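ADP-ribosylating toxin CARDS (Mycoplasma pneumoniae, PDB 4TLV) transfers ADP-ribose from NAD(+) to multiple target proteins and provokes vacuolation and loss of epithelial integrity, acting as the main virulence factor of the bacterium. Local coordinates at residues 102-107 and 113-118; 166-171 and 250-255; 220-225 and 270-275. All coordinates share one frame; numbering follows the deposited sequence.

Interaction 1: residues 102-107 and 113-118. With GOL (glycerol), chain J.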
ATOM      1  N   LEU A 102      -3.512 -13.274 -16.995  1.00 15.25           N
ATOM      2  CA  LEU A 102      -3.101 -14.189 -18.056  1.00 17.82           C
ATOM      3  C   LEU A 102      -3.139 -15.657 -17.599  1.00 18.57           C
ATOM      4  O   LEU A 102      -3.611 -16.527 -18.333  1.00 20.12           O
ATOM      5  CB  LEU A 102      -1.726 -13.814 -18.598  1.00 16.06           C
ATOM      6  CG  LEU A 102      -1.673 -12.430 -19.270  1.00 16.59           C
ATOM      7  CD1 LEU A 102      -0.256 -12.028 -19.500  1.00 20.29           C
ATOM      8  CD2 LEU A 102      -2.468 -12.418 -20.577  1.00 21.88           C
ATOM      9  N   MET A 103      -2.642 -15.934 -16.395  1.00 17.33           N
ATOM     10  CA  MET A 103      -2.680 -17.285 -15.848  1.00 15.94           C
ATOM     11  C   MET A 103      -4.106 -17.812 -15.683  1.00 21.50           C
ATOM     12  O   MET A 103      -4.373 -18.968 -15.997  1.00 19.13           O
ATOM     13  CB  MET A 103      -1.901 -17.381 -14.529  1.00 20.60           C
ATOM     14  CG  MET A 103      -0.400 -17.178 -14.718  1.00 18.10           C
ATOM     15  SD  MET A 103       0.534 -17.527 -13.219  1.00 23.55           S
ATOM     16  CE  MET A 103      -0.384 -16.562 -12.025  1.00 20.55           C
ATOM     17  N   ARG A 104      -5.024 -16.979 -15.197  1.00 15.38           N
ATOM     18  CA  ARG A 104      -6.398 -17.439 -15.016  1.00 16.09           C
ATOM     19  C   ARG A 104      -7.085 -17.672 -16.365  1.00 20.32           C
ATOM     20  O   ARG A 104      -7.963 -18.522 -16.469  1.00 19.07           O
ATOM     21  CB  ARG A 104      -7.238 -16.450 -14.206  1.00 15.58           C
ATOM     22  CG  ARG A 104      -6.782 -16.235 -12.762  1.00 15.42           C
ATOM     23  CD  ARG A 104      -6.543 -17.536 -11.988  1.00 16.64           C
ATOM     24  NE  ARG A 104      -7.711 -18.432 -11.928  1.00 18.06           N
ATOM     25  CZ  ARG A 104      -7.722 -19.586 -11.264  1.00 20.45           C
ATOM     26  NH1 ARG A 104      -6.648 -19.972 -10.596  1.00 18.39           N
ATOM     27  NH2 ARG A 104      -8.806 -20.357 -11.260  1.00 21.12           N
ATOM     28  N   GLN A 105      -6.712 -16.893 -17.379  1.00 18.65           N
ATOM     29  CA  GLN A 105      -7.328 -17.029 -18.703  1.00 21.84           C
ATOM     30  C   GLN A 105      -6.604 -18.098 -19.515  1.00 21.33           C
ATOM     31  O   GLN A 105      -6.940 -18.334 -20.671  1.00 27.06           O
ATOM     32  CB  GLN A 105      -7.330 -15.691 -19.467  1.00 24.11           C
ATOM     33  CG  GLN A 105      -8.142 -14.568 -18.804  1.00 24.53           C
ATOM     34  CD  GLN A 105      -8.643 -13.528 -19.801  1.00 29.55           C
ATOM     35  OE1 GLN A 105      -9.380 -13.859 -20.732  1.00 29.61           O
ATOM     36  NE2 GLN A 105      -8.259 -12.266 -19.602  1.00 21.63           N
ATOM     37  N   ARG A 106      -5.592 -18.716 -18.910  1.00 18.63           N
ATOM     38  CA  ARG A 106      -4.821 -19.795 -19.529  1.00 22.64           C
ATOM     39  C   ARG A 106      -3.982 -19.369 -20.747  1.00 28.51           C
ATOM     40  O   ARG A 106      -3.945 -20.057 -21.770  1.00 26.04           O
ATOM     41  CB  ARG A 106      -5.749 -20.978 -19.866  1.00 25.41           C
ATOM     42  CG  ARG A 106      -6.443 -21.546 -18.628  1.00 31.15           C
ATOM     43  CD  ARG A 106      -7.639 -22.433 -18.974  1.00 37.91           C
ATOM     44  NE  ARG A 106      -8.222 -23.022 -17.770  1.00 50.90           N
ATOM     45  CZ  ARG A 106      -7.533 -23.742 -16.886  1.00 51.43           C
ATOM     46  NH1 ARG A 106      -6.233 -23.961 -17.073  1.00 49.92           N
ATOM     47  NH2 ARG A 106      -8.138 -24.247 -15.813  1.00 51.42           N
ATOM     48  N   GLN A 107      -3.274 -18.252 -20.620  1.00 21.49           N
ATOM     49  CA  GLN A 107      -2.480 -17.728 -21.726  1.00 20.39           C
ATOM     50  C   GLN A 107      -1.015 -17.686 -21.352  1.00 25.23           C
ATOM     51  O   GLN A 107      -0.258 -16.827 -21.801  1.00 28.30           O
ATOM     52  CB  GLN A 107      -2.999 -16.347 -22.134  1.00 23.19           C
ATOM     53  CG  GLN A 107      -4.473 -16.386 -22.542  1.00 22.75           C
ATOM     54  CD  GLN A 107      -5.116 -15.009 -22.667  1.00 38.64           C
ATOM     55  OE1 GLN A 107      -4.442 -13.985 -22.594  1.00 50.06           O
ATOM     56  NE2 GLN A 107      -6.432 -14.988 -22.865  1.00 42.74           N
ATOM     57  N   GLY A 113       8.043 -24.406 -13.081  1.00 24.45           N
ATOM     58  CA  GLY A 113       6.992 -24.212 -12.095  1.00 23.82           C
ATOM     59  C   GLY A 113       5.594 -24.361 -12.672  1.00 23.38           C
ATOM     60  O   GLY A 113       5.405 -24.935 -13.746  1.00 23.75           O
ATOM     61  N   ASP A 114       4.601 -23.844 -11.956  1.00 19.64           N
ATOM     62  CA  ASP A 114       3.209 -23.966 -12.375  1.00 20.93           C
ATOM     63  C   ASP A 114       2.346 -22.847 -11.804  1.00 20.14           C
ATOM     64  O   ASP A 114       2.835 -22.006 -11.064  1.00 19.71           O
ATOM     65  CB  ASP A 114       2.640 -25.346 -12.016  1.00 18.84           C
ATOM     66  CG  ASP A 114       2.670 -25.649 -10.503  1.00 26.98           C
ATOM     67  OD1 ASP A 114       2.659 -24.717  -9.662  1.00 23.62           O
ATOM     68  OD2 ASP A 114       2.675 -26.851 -10.150  1.00 29.68           O
ATOM     69  N   ARG A 115       1.063 -22.848 -12.142  1.00 15.08           N
ATOM     70  CA  ARG A 115       0.188 -21.757 -11.737  1.00 17.92           C
ATOM     71  C   ARG A 115       0.006 -21.656 -10.213  1.00 21.17           C
ATOM     72  O   ARG A 115      -0.030 -20.558  -9.666  1.00 18.36           O
ATOM     73  CB  ARG A 115      -1.166 -21.840 -12.429  1.00 16.10           C
ATOM     74  CG  ARG A 115      -2.080 -20.659 -12.074  1.00 19.23           C
ATOM     75  CD  ARG A 115      -3.327 -20.652 -12.905  1.00 18.91           C
ATOM     76  NE  ARG A 115      -4.291 -21.667 -12.481  1.00 22.30           N
ATOM     77  CZ  ARG A 115      -5.475 -21.840 -13.059  1.00 24.34           C
ATOM     78  NH1 ARG A 115      -5.841 -21.068 -14.070  1.00 23.57           N
ATOM     79  NH2 ARG A 115      -6.304 -22.772 -12.621  1.00 25.30           N
ATOM     80  N   GLU A 116      -0.114 -22.793  -9.538  1.00 18.68           N
ATOM     81  CA  GLU A 116      -0.253 -22.785  -8.083  1.00 22.71           C
ATOM     82  C   GLU A 116       0.931 -22.051  -7.447  1.00 22.68           C
ATOM     83  O   GLU A 116       0.750 -21.190  -6.586  1.00 17.65           O
ATOM     84  CB  GLU A 116      -0.377 -24.211  -7.527  1.00 26.61           C
ATOM     85  CG  GLU A 116      -0.541 -24.273  -6.001  1.00 34.55           C
ATOM     86  CD  GLU A 116      -0.604 -25.704  -5.447  1.00 52.04           C
ATOM     87  OE1 GLU A 116      -0.444 -26.667  -6.234  1.00 57.24           O
ATOM     88  OE2 GLU A 116      -0.813 -25.861  -4.220  1.00 48.95           O
ATOM     89  N   MET A 117       2.140 -22.377  -7.886  1.00 17.67           N
ATOM     90  CA  MET A 117       3.333 -21.706  -7.384  1.00 19.76           C
ATOM     91  C   MET A 117       3.345 -20.216  -7.724  1.00 20.37           C
ATOM     92  O   MET A 117       3.738 -19.389  -6.901  1.00 16.31           O
ATOM     93  CB  MET A 117       4.594 -22.362  -7.950  1.00 22.11           C
ATOM     94  CG  MET A 117       4.811 -23.791  -7.496  1.00 21.42           C
ATOM     95  SD  MET A 117       6.136 -24.593  -8.437  1.00 32.26           S
ATOM     96  CE  MET A 117       7.581 -23.610  -7.994  1.00 31.80           C
ATOM     97  N   ALA A 118       2.939 -19.871  -8.945  1.00 17.73           N
ATOM     98  CA  ALA A 118       2.933 -18.468  -9.350  1.00 18.55           C
ATOM     99  C   ALA A 118       1.955 -17.676  -8.488  1.00 16.89           C
ATOM    100  O   ALA A 118       2.223 -16.530  -8.114  1.00 16.11           O
ATOM    101  CB  ALA A 118       2.583 -18.327 -10.829  1.00 16.30           C
TER
HETATM  102  C1  GOL J 604      -5.394 -24.038  -9.838  0.89 35.56           C
HETATM  103  O1  GOL J 604      -4.230 -23.247  -9.965  0.89 31.86           O
HETATM  104  C2  GOL J 604      -6.236 -23.568  -8.655  0.89 36.11           C
HETATM  105  O2  GOL J 604      -6.112 -22.173  -8.490  0.89 35.00           O
HETATM  106  C3  GOL J 604      -7.697 -23.893  -8.918  0.89 37.44           C
HETATM  107  O3  GOL J 604      -8.267 -22.899  -9.741  0.89 29.03           O
HETATM  108  O   HOH W   1      -8.686 -20.983 -15.126  1.00 24.80           O
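The guanidinium groups of R104 and R115 lie flat on one another, their planes 15° apart and their centres 3.6 Å apart. NH1 of R104 sits over the centre of the R115 group, while R115 CZ meets the R104 face toward its rim. On the other side of the R115 plane comes R106, whose NH2 approaches obliquely to 4.0 Å from R115 NH2, and R115 NH1 lies over the rim of one R106 face. The R115 edge is occupied: NH1 donates to M103 O (3.2 Å, 154°), which lies in the guanidinium plane, though the donor stands above the carbonyl plane. A water accepts from R115 NH1 and donates to R104 O, and R115 NE reaches glycerol O1 at 3.0 Å. R104 turns its own edge to the glycerol, NH1 to O2 and NH2 to O3, while Q119 takes a further bond from NH1 and Y549 O one from NH2. These acceptors, with E522 in a weak, long ion pair to R104, probably offset the cost of stacking two cations. R115 points CG anti to its backbone nitrogen (chi1 -177°) and bends only at chi3, so its aliphatic part runs past M103 CB, 3.9 Å from R115 CD. M103 packs its thioether on A118, SD 3.2 Å and CE 3.7 Å from A118 CB. R106, with positive phi, closes helix 92-104 in a Schellman motif, and D114 is the N-cap of helix 115-126, its OD1 accepting from M117 N at 3.0 Å. The whole is a helix-strand-helix connection in the mono-ADP-ribosyltransferase domain: an arginine of the second helix donates to a carbonyl in the last turn of the first, and R104 carries the join across to Y549 and Y527 of the D3 domain.

Interaction 2: residues 166-171 and 250-255. With SO4 (sulfate ion), chain H.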
ATOM      1  N   ALA A 166      11.484  -7.491  22.667  1.00 13.96           N
ATOM      2  CA  ALA A 166      12.142  -8.752  22.333  1.00 14.90           C
ATOM      3  C   ALA A 166      13.649  -8.600  22.153  1.00 16.85           C
ATOM      4  O   ALA A 166      14.259  -9.307  21.355  1.00 16.24           O
ATOM      5  CB  ALA A 166      11.502  -9.377  21.080  1.00 15.80           C
ATOM      6  N   GLY A 167      14.251  -7.655  22.869  1.00 17.06           N
ATOM      7  CA  GLY A 167      15.694  -7.486  22.818  1.00 16.80           C
ATOM      8  C   GLY A 167      16.226  -6.719  21.617  1.00 21.62           C
ATOM      9  O   GLY A 167      17.434  -6.738  21.351  1.00 21.61           O
ATOM     10  N   ARG A 168      15.337  -6.057  20.877  1.00 16.19           N
ATOM     11  CA  ARG A 168      15.750  -5.238  19.734  1.00 14.18           C
ATOM     12  C   ARG A 168      15.515  -3.762  20.033  1.00 14.03           C
ATOM     13  O   ARG A 168      14.590  -3.415  20.757  1.00 13.88           O
ATOM     14  CB  ARG A 168      15.002  -5.646  18.459  1.00 13.39           C
ATOM     15  CG  ARG A 168      15.516  -6.951  17.848  1.00 17.81           C
ATOM     16  CD  ARG A 168      16.630  -6.682  16.880  1.00 23.55           C
ATOM     17  NE  ARG A 168      17.152  -7.902  16.278  1.00 24.80           N
ATOM     18  CZ  ARG A 168      18.038  -7.931  15.292  1.00 27.76           C
ATOM     19  NH1 ARG A 168      18.492  -6.799  14.757  1.00 23.51           N
ATOM     20  NH2 ARG A 168      18.459  -9.101  14.829  1.00 29.65           N
ATOM     21  N   VAL A 169      16.350  -2.898  19.467  1.00 13.85           N
ATOM     22  CA  VAL A 169      16.294  -1.472  19.773  1.00 16.24           C
ATOM     23  C   VAL A 169      15.492  -0.717  18.721  1.00 13.17           C
ATOM     24  O   VAL A 169      15.836  -0.753  17.546  1.00 12.28           O
ATOM     25  CB  VAL A 169      17.700  -0.870  19.804  1.00 18.71           C
ATOM     26  CG1 VAL A 169      17.622   0.617  20.105  1.00 17.98           C
ATOM     27  CG2 VAL A 169      18.563  -1.605  20.831  1.00 19.01           C
ATOM     28  N   VAL A 170      14.425  -0.047  19.155  1.00 12.77           N
ATOM     29  CA  VAL A 170      13.523   0.659  18.253  1.00 12.09           C
ATOM     30  C   VAL A 170      14.223   1.820  17.565  1.00 13.16           C
ATOM     31  O   VAL A 170      14.742   2.723  18.222  1.00 11.99           O
ATOM     32  CB  VAL A 170      12.287   1.198  19.015  1.00 10.21           C
ATOM     33  CG1 VAL A 170      11.359   1.959  18.074  1.00  9.93           C
ATOM     34  CG2 VAL A 170      11.527   0.060  19.714  1.00 10.68           C
ATOM     35  N   GLU A 171      14.215   1.792  16.235  1.00 11.80           N
ATOM     36  CA  GLU A 171      14.845   2.813  15.426  1.00 11.93           C
ATOM     37  C   GLU A 171      13.816   3.532  14.571  1.00 12.67           C
ATOM     38  O   GLU A 171      12.771   2.970  14.229  1.00 12.85           O
ATOM     39  CB  GLU A 171      15.867   2.184  14.473  1.00 14.16           C
ATOM     40  CG  GLU A 171      16.955   1.398  15.151  1.00 16.91           C
ATOM     41  CD  GLU A 171      18.080   2.277  15.666  1.00 17.79           C
ATOM     42  OE1 GLU A 171      18.471   3.236  14.967  1.00 21.73           O
ATOM     43  OE2 GLU A 171      18.577   1.986  16.769  1.00 25.82           O
ATOM     44  N   ILE A 250      20.837  -4.293   5.193  1.00 13.51           N
ATOM     45  CA  ILE A 250      20.235  -3.634   6.340  1.00 13.98           C
ATOM     46  C   ILE A 250      18.911  -4.314   6.709  1.00 17.90           C
ATOM     47  O   ILE A 250      17.881  -4.078   6.079  1.00 14.53           O
ATOM     48  CB  ILE A 250      20.070  -2.138   6.070  1.00 14.91           C
ATOM     49  CG1 ILE A 250      21.460  -1.506   5.897  1.00 25.43           C
ATOM     50  CG2 ILE A 250      19.309  -1.461   7.222  1.00 16.62           C
ATOM     51  CD1 ILE A 250      21.424  -0.060   5.548  1.00 30.32           C
ATOM     52  N   ALA A 251      18.961  -5.162   7.735  1.00 14.77           N
ATOM     53  CA  ALA A 251      17.830  -5.999   8.133  1.00 14.01           C
ATOM     54  C   ALA A 251      18.209  -6.716   9.426  1.00 16.11           C
ATOM     55  O   ALA A 251      19.404  -6.825   9.732  1.00 14.07           O
ATOM     56  CB  ALA A 251      17.525  -7.019   7.048  1.00 12.01           C
ATOM     57  N   GLU A 252      17.214  -7.200  10.172  1.00 11.91           N
ATOM     58  CA  GLU A 252      17.497  -8.000  11.365  1.00 15.35           C
ATOM     59  C   GLU A 252      18.131  -9.311  10.938  1.00 20.98           C
ATOM     60  O   GLU A 252      19.007  -9.846  11.633  1.00 17.68           O
ATOM     61  CB  GLU A 252      16.229  -8.283  12.181  1.00 15.70           C
ATOM     62  CG  GLU A 252      15.519  -7.040  12.725  1.00 14.55           C
ATOM     63  CD  GLU A 252      14.535  -7.381  13.857  1.00 15.43           C
ATOM     64  OE1 GLU A 252      14.472  -8.562  14.284  1.00 17.29           O
ATOM     65  OE2 GLU A 252      13.841  -6.460  14.333  1.00 14.39           O
ATOM     66  N   LYS A 253      17.702  -9.820   9.783  1.00 14.77           N
ATOM     67  CA  LYS A 253      18.084 -11.159   9.370  1.00 17.40           C
ATOM     68  C   LYS A 253      17.571 -11.440   7.970  1.00 18.57           C
ATOM     69  O   LYS A 253      16.612 -10.814   7.533  1.00 17.71           O
ATOM     70  CB  LYS A 253      17.451 -12.141  10.358  1.00 20.87           C
ATOM     71  CG  LYS A 253      17.720 -13.598  10.120  1.00 34.56           C
ATOM     72  CD  LYS A 253      16.767 -14.417  10.997  1.00 33.70           C
ATOM     73  CE  LYS A 253      16.897 -15.900  10.721  1.00 33.97           C
ATOM     74  NZ  LYS A 253      15.702 -16.643  11.214  1.00 40.17           N
ATOM     75  N   ILE A 254      18.208 -12.372   7.264  1.00 17.27           N
ATOM     76  CA  ILE A 254      17.703 -12.836   5.970  1.00 16.74           C
ATOM     77  C   ILE A 254      17.287 -14.298   6.090  1.00 20.32           C
ATOM     78  O   ILE A 254      18.017 -15.118   6.636  1.00 18.73           O
ATOM     79  CB  ILE A 254      18.715 -12.633   4.801  1.00 21.25           C
ATOM     80  CG1 ILE A 254      18.709 -11.184   4.309  1.00 22.56           C
ATOM     81  CG2 ILE A 254      18.321 -13.486   3.596  1.00 19.49           C
ATOM     82  CD1 ILE A 254      19.286 -10.191   5.247  1.00 28.69           C
ATOM     83  N   ASP A 255      16.080 -14.605   5.638  1.00 16.63           N
ATOM     84  CA  ASP A 255      15.580 -15.974   5.644  1.00 17.25           C
ATOM     85  C   ASP A 255      15.365 -16.479   4.230  1.00 20.41           C
ATOM     86  O   ASP A 255      14.970 -15.717   3.352  1.00 17.33           O
ATOM     87  CB  ASP A 255      14.258 -16.051   6.391  1.00 17.39           C
ATOM     88  CG  ASP A 255      14.417 -15.787   7.874  1.00 27.57           C
ATOM     89  OD1 ASP A 255      14.920 -16.683   8.580  1.00 28.59           O
ATOM     90  OD2 ASP A 255      14.058 -14.681   8.323  1.00 24.32           O
TER
HETATM   91  S   SO4 H 602      14.763 -16.346  14.492  0.63 35.45           S
HETATM   92  O1  SO4 H 602      15.709 -15.638  13.638  0.63 37.15           O
HETATM   93  O2  SO4 H 602      13.686 -16.898  13.672  0.63 30.03           O
HETATM   94  O3  SO4 H 602      14.241 -15.420  15.496  0.63 30.96           O
HETATM   95  O4  SO4 H 602      15.451 -17.446  15.165  0.63 35.74           O
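R168 lays its guanidinium over the side chain of E252, joining two antiparallel sheets: strand 168-181 belongs to the five-stranded sheet of the mono-ADP-ribosyltransferase domain, and E252 directly precedes strand 253-258, an outer strand of the three-stranded sheet of the region inferred to form the NAD(+)-binding pocket. The two side chains slide past each other in opposite directions, guanidinium and carboxylate stacked with planes 11° apart, and E252 CB lies 3.4 Å above the R168 plane. The R168 NE to E252 OE1 salt bridge, 3.4 Å, is therefore one of charge alone, because the oxygen stands well out of the guanidinium plane and no N-H is aimed at it. R168 donates instead to backbone carbonyls: NH1 to W66 O, and NH2, weakly, to E252 O (3.3 Å, 134°). E252 OE2 is hydrogen-bonded to S221 OG. A bend at chi2 (-89°) folds the arginine so that CD also packs against the carboxylate, 3.7 Å from E252 CD. K253 takes no part in this pair: its NZ holds a sulfate (O1 at 2.6 Å), probably from the crystallisation liquor and shared with S267 OG, and forms a salt bridge on the syn lone pair of D255 OD1, 2.7 Å away.

Interaction 3: residues 220-225 and 270-275; sequences VSEGTS and KELEDT
E222 offers its backbone N to the carboxylate of E271, E222 N to E271 OE1 2.8 Å at 162°, and its side chain to L272. From CB outward, E222 first meets the leucine methyl: CB is 3.6 Å from L272 CD2. The next carbon, CG, lies 3.7 Å from the same CD2 and also passes E271 OE1. At the tip, OE2 is alongside L272 CD2, whereas OE1 is bonded to T433 of the D2 domain. CG stands beside the backbone nitrogen (chi1 -71°), which keeps the extended chain against L272. E222 and G223 are the central residues of a type I' turn from S221 to T224, closed by T224 N to S221 O at 3.0 Å; both have positive phi, and the turn presents the E222 N-H to E271. The turn lies between strands 214-219 and 225-226, and its partners are E271 and L272 of the KELED motif, involved in host ER trafficking, ahead of D2. E271 OE1 also touches S221 CB, at 3.5 Å. Thus one carboxylate oxygen of the buried E271 is held by a nearly straight backbone N-H, not a cation of the two segments; OE2 lies close to E252, consistent with a shared proton.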
ATOM      1  N   VAL A 220      12.744  -6.929   8.361  1.00 12.43           N
ATOM      2  CA  VAL A 220      13.079  -5.543   8.701  1.00 12.99           C
ATOM      3  C   VAL A 220      12.304  -4.999   9.907  1.00  9.92           C
ATOM      4  O   VAL A 220      12.039  -3.797   9.994  1.00 10.76           O
ATOM      5  CB  VAL A 220      12.979  -4.594   7.473  1.00 11.82           C
ATOM      6  CG1 VAL A 220      14.068  -4.939   6.458  1.00 11.99           C
ATOM      7  CG2 VAL A 220      11.564  -4.658   6.833  1.00  8.93           C
ATOM      8  N   SER A 221      11.959  -5.913  10.816  1.00 10.39           N
ATOM      9  CA  SER A 221      11.373  -5.624  12.129  1.00 11.26           C
ATOM     10  C   SER A 221       9.856  -5.543  12.113  1.00 11.22           C
ATOM     11  O   SER A 221       9.246  -5.252  11.085  1.00 11.98           O
ATOM     12  CB  SER A 221      11.953  -4.357  12.769  1.00 14.18           C
ATOM     13  OG  SER A 221      13.370  -4.374  12.753  1.00 14.60           O
ATOM     14  N   GLU A 222       9.270  -5.836  13.268  1.00 11.13           N
ATOM     15  CA  GLU A 222       7.829  -5.790  13.460  1.00 10.20           C
ATOM     16  C   GLU A 222       7.068  -6.620  12.433  1.00 10.93           C
ATOM     17  O   GLU A 222       5.973  -6.256  12.007  1.00 10.46           O
ATOM     18  CB  GLU A 222       7.339  -4.350  13.481  1.00 12.08           C
ATOM     19  CG  GLU A 222       7.765  -3.651  14.754  1.00 15.04           C
ATOM     20  CD  GLU A 222       7.328  -2.210  14.789  1.00 15.47           C
ATOM     21  OE1 GLU A 222       7.707  -1.451  13.867  1.00 15.12           O
ATOM     22  OE2 GLU A 222       6.607  -1.858  15.740  1.00 17.96           O
ATOM     23  N   GLY A 223       7.655  -7.750  12.068  1.00 10.85           N
ATOM     24  CA  GLY A 223       6.981  -8.706  11.199  1.00 10.18           C
ATOM     25  C   GLY A 223       7.094  -8.378   9.722  1.00  9.80           C
ATOM     26  O   GLY A 223       6.568  -9.111   8.876  1.00 10.44           O
ATOM     27  N   THR A 224       7.774  -7.286   9.410  1.00  9.32           N
ATOM     28  CA  THR A 224       7.799  -6.751   8.049  1.00  9.94           C
ATOM     29  C   THR A 224       8.820  -7.474   7.174  1.00 11.57           C
ATOM     30  O   THR A 224       9.945  -7.692   7.601  1.00 13.10           O
ATOM     31  CB  THR A 224       8.105  -5.231   8.079  1.00 11.54           C
ATOM     32  OG1 THR A 224       7.130  -4.593   8.903  1.00 10.59           O
ATOM     33  CG2 THR A 224       8.063  -4.617   6.686  1.00  9.07           C
ATOM     34  N   SER A 225       8.402  -7.864   5.968  1.00 12.41           N
ATOM     35  CA  SER A 225       9.288  -8.481   4.983  1.00 13.26           C
ATOM     36  C   SER A 225       9.761  -7.435   3.983  1.00 10.83           C
ATOM     37  O   SER A 225       8.981  -6.575   3.585  1.00 11.76           O
ATOM     38  CB  SER A 225       8.529  -9.563   4.195  1.00 12.30           C
ATOM     39  OG  SER A 225       7.871 -10.466   5.055  1.00 14.75           O
ATOM     40  N   LYS A 270       7.253 -10.993  16.681  1.00 14.44           N
ATOM     41  CA  LYS A 270       7.193 -11.152  18.139  1.00 12.32           C
ATOM     42  C   LYS A 270       7.501  -9.852  18.896  1.00 13.43           C
ATOM     43  O   LYS A 270       7.293  -9.771  20.094  1.00 11.89           O
ATOM     44  CB  LYS A 270       8.144 -12.241  18.607  1.00 14.25           C
ATOM     45  CG  LYS A 270       9.600 -11.897  18.489  1.00 16.93           C
ATOM     46  CD  LYS A 270      10.453 -13.006  19.092  1.00 20.34           C
ATOM     47  CE  LYS A 270      11.922 -12.764  18.813  1.00 21.23           C
ATOM     48  NZ  LYS A 270      12.728 -13.890  19.397  1.00 23.83           N
ATOM     49  N   GLU A 271       8.015  -8.849  18.189  1.00 13.02           N
ATOM     50  CA  GLU A 271       8.268  -7.541  18.783  1.00 13.09           C
ATOM     51  C   GLU A 271       6.996  -6.743  19.073  1.00 12.15           C
ATOM     52  O   GLU A 271       7.056  -5.739  19.793  1.00 13.87           O
ATOM     53  CB  GLU A 271       9.177  -6.702  17.853  1.00 14.30           C
ATOM     54  CG  GLU A 271      10.578  -7.271  17.680  1.00 14.33           C
ATOM     55  CD  GLU A 271      11.336  -6.728  16.474  1.00 14.51           C
ATOM     56  OE1 GLU A 271      10.731  -6.052  15.618  1.00 11.79           O
ATOM     57  OE2 GLU A 271      12.561  -6.988  16.378  1.00 15.12           O
ATOM     58  N   LEU A 272       5.861  -7.127  18.480  1.00 10.03           N
ATOM     59  CA  LEU A 272       4.680  -6.249  18.525  1.00 11.98           C
ATOM     60  C   LEU A 272       4.094  -6.157  19.925  1.00 15.59           C
ATOM     61  O   LEU A 272       3.987  -7.164  20.610  1.00 12.24           O
ATOM     62  CB  LEU A 272       3.587  -6.721  17.550  1.00 12.48           C
ATOM     63  CG  LEU A 272       4.020  -6.829  16.078  1.00 13.65           C
ATOM     64  CD1 LEU A 272       2.836  -7.214  15.214  1.00 16.18           C
ATOM     65  CD2 LEU A 272       4.630  -5.523  15.600  1.00 12.19           C
ATOM     66  N   GLU A 273       3.708  -4.947  20.324  1.00 14.91           N
ATOM     67  CA  GLU A 273       3.053  -4.698  21.605  1.00 17.55           C
ATOM     68  C   GLU A 273       1.873  -3.785  21.357  1.00 16.41           C
ATOM     69  O   GLU A 273       1.884  -3.001  20.413  1.00 15.30           O
ATOM     70  CB  GLU A 273       4.002  -3.979  22.584  1.00 17.16           C
ATOM     71  CG  GLU A 273       5.285  -4.724  22.884  1.00 20.52           C
ATOM     72  CD  GLU A 273       6.407  -3.813  23.406  1.00 26.16           C
ATOM     73  OE1 GLU A 273       6.298  -2.553  23.321  1.00 27.94           O
ATOM     74  OE2 GLU A 273       7.412  -4.372  23.883  1.00 32.56           O
ATOM     75  N   ASP A 274       0.859  -3.888  22.208  1.00 14.22           N
ATOM     76  CA  ASP A 274      -0.291  -3.000  22.147  1.00 16.67           C
ATOM     77  C   ASP A 274       0.083  -1.648  22.736  1.00 18.83           C
ATOM     78  O   ASP A 274       0.512  -1.567  23.888  1.00 19.20           O
ATOM     79  CB  ASP A 274      -1.457  -3.601  22.931  1.00 19.99           C
ATOM     80  CG  ASP A 274      -2.087  -4.797  22.231  1.00 23.57           C
ATOM     81  OD1 ASP A 274      -1.814  -5.026  21.030  1.00 20.73           O
ATOM     82  OD2 ASP A 274      -2.881  -5.490  22.891  1.00 30.08           O
ATOM     83  N   THR A 275      -0.067  -0.587  21.955  1.00 16.30           N
ATOM     84  CA  THR A 275       0.328   0.741  22.413  1.00 15.62           C
ATOM     85  C   THR A 275      -0.822   1.740  22.330  1.00 16.13           C
ATOM     86  O   THR A 275      -1.382   1.962  21.249  1.00 18.32           O
ATOM     87  CB  THR A 275       1.498   1.299  21.554  1.00 15.79           C
ATOM     88  OG1 THR A 275       1.102   1.347  20.175  1.00 15.49           O
ATOM     89  CG2 THR A 275       2.733   0.410  21.659  1.00 19.54           C
TER

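How the interactions relate
Interaction 1 stands apart, its centre about 35 and 33 Å from those of interactions 2 and 3, whose own centres are about 10 Å apart. It is a buried join of helix ends beside D3, built from stacked cations, caps and a methionine-alanine contact. Interaction 2 is a surface contact between a strand of one sheet and the lead-in to a strand of another, held by charge and by one weak bond. Interaction 3 is buried but has no regular strand at the contact; a loop turn meets the linker before D2. The last two touch: S221 OG probably bonds E252 OE2 at 2.7 Å, and E252 OE2 comes within 2.5 Å of E271 OE2.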